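PDB 3PG1: mitogen-activated protein kinase, putative (Map kinase-like protein) from Leishmania major, which probably binds ATP and phosphorylates serine and threonine residues of target proteins, as a kinase of the MAP kinase family. Local coordinates for residues A[237-240]-A[241-245]. Numbering follows the deposited sequence.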
# COMPACT_ATOMS: atom_id res chain seq x y z
N SER A 237 14.26 -16.25 1.08
CA SER A 237 14.06 -16.35 2.54
C SER A 237 15.14 -15.63 3.32
O SER A 237 15.11 -15.64 4.56
CB SER A 237 14.02 -17.81 2.95
OG SER A 237 15.28 -18.43 2.72
N THR A 238 16.16 -15.09 2.63
CA THR A 238 17.28 -14.43 3.31
C THR A 238 17.72 -13.27 2.46
O THR A 238 17.38 -13.21 1.27
CB THR A 238 18.54 -15.35 3.55
OG1 THR A 238 19.20 -15.63 2.31
CG2 THR A 238 18.23 -16.66 4.30
N PHE A 239 18.53 -12.39 3.04
CA PHE A 239 19.11 -11.26 2.31
C PHE A 239 19.89 -11.78 1.06
O PHE A 239 19.68 -11.27 -0.03
CB PHE A 239 20.09 -10.52 3.28
CG PHE A 239 20.96 -9.48 2.62
CD1 PHE A 239 20.54 -8.16 2.50
CD2 PHE A 239 22.26 -9.79 2.22
CE1 PHE A 239 21.35 -7.20 1.88
CE2 PHE A 239 23.06 -8.84 1.60
CZ PHE A 239 22.61 -7.54 1.45
N TYR A 240 20.76 -12.80 1.21
CA TYR A 240 21.55 -13.27 0.06
C TYR A 240 20.76 -14.02 -0.98
O TYR A 240 20.98 -13.83 -2.18
CB TYR A 240 22.75 -14.12 0.50
CG TYR A 240 23.75 -13.40 1.38
CD1 TYR A 240 24.60 -12.44 0.85
CD2 TYR A 240 23.88 -13.71 2.73
CE1 TYR A 240 25.55 -11.80 1.64
CE2 TYR A 240 24.81 -13.06 3.53
CZ TYR A 240 25.65 -12.11 2.98
OH TYR A 240 26.62 -11.52 3.74
N ASN A 241 19.86 -14.91 -0.53
CA ASN A 241 19.14 -15.74 -1.47
C ASN A 241 18.03 -14.99 -2.20
O ASN A 241 17.68 -15.39 -3.30
CB ASN A 241 18.79 -17.12 -0.91
CG ASN A 241 17.56 -17.19 -0.01
OD1 ASN A 241 16.58 -16.52 -0.24
ND2 ASN A 241 17.59 -18.03 1.02
N GLN A 242 17.55 -13.88 -1.61
CA GLN A 242 16.57 -12.99 -2.25
C GLN A 242 17.31 -12.24 -3.36
O GLN A 242 16.85 -12.18 -4.51
CB GLN A 242 15.99 -11.97 -1.22
CG GLN A 242 14.92 -11.00 -1.84
CD GLN A 242 13.62 -11.70 -2.20
OE1 GLN A 242 13.25 -12.70 -1.60
NE2 GLN A 242 12.85 -11.18 -3.13
N LEU A 243 18.47 -11.70 -3.04
CA LEU A 243 19.29 -11.00 -4.07
C LEU A 243 19.74 -11.95 -5.16
O LEU A 243 19.75 -11.55 -6.33
CB LEU A 243 20.48 -10.27 -3.46
CG LEU A 243 20.11 -8.95 -2.70
CD1 LEU A 243 21.32 -8.40 -1.95
CD2 LEU A 243 19.47 -7.85 -3.66
N ASN A 244 20.07 -13.21 -4.80
CA ASN A 244 20.44 -14.20 -5.79
C ASN A 244 19.29 -14.51 -6.74
O ASN A 244 19.50 -14.57 -7.94
CB ASN A 244 20.98 -15.49 -5.13
CG ASN A 244 21.51 -16.45 -6.16
OD1 ASN A 244 22.59 -16.26 -6.70
ND2 ASN A 244 20.78 -17.52 -6.42
N LYS A 245 18.07 -14.72 -6.21
CA LYS A 245 16.89 -14.97 -7.04
C LYS A 245 16.62 -13.83 -8.01
O LYS A 245 16.22 -14.06 -9.14
CB LYS A 245 15.67 -15.22 -6.14
CG LYS A 245 15.71 -16.68 -5.62
CD LYS A 245 14.74 -16.92 -4.49
CE LYS A 245 14.98 -18.28 -3.86
NZ LYS A 245 16.17 -18.26 -2.96
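N241 and T238 both place their first side-chain branch between the backbone N and the carbonyl carbon (chi1 81° for CG of N241, 71° for OG1 of T238). These torsions fold N241 back over the start of helix 239-250 and bring T238 OG1 to the N-H of N241, in the first turn. T238 OG1 accepts from N241 N at 3.0 Å. In return, N241 OD1 accepts from T238 N at 3.2 Å, with that donor well above the carbonyl plane.

The N241 amide reaches one residue further back. S237 N donates to N241 OD1 over a shorter distance, 2.7 Å, in the carbonyl plane and on a lone pair. N241 ND2 donates almost straight to S237 OG at 2.9 Å, and the hydroxyl oxygen lies in the amide plane. The amide is thus held by both ends, which fixes its rotation. K245 NZ bonds to N241 O and more weakly to OD1, so its probable positive charge lies beside the oxygen that takes up the S237 and T238 amides.

The helical bonds start at once, with Q242 N donating to T238 O. L243 N follows with F239 O, and N244 N with Y240 O. With CG turned away from the backbone N (chi1 169°), the F239 ring reaches L243, one turn on. Methyl CD1 of L243 sits over one face of the F239 ring, offset toward the rim near CZ and 4.0 Å from the centroid, as a CH-pi contact. V205 and L270 touch both side chains, and the Y269 ring meets F239 edge-to-face. Q242 NE2 is bonded to F234 O, in the loop leading into the helix.

The T238 and N241 pair is a capping box, with T238 as N-cap, at the start of a helix in the C-terminal lobe of the protein kinase fold.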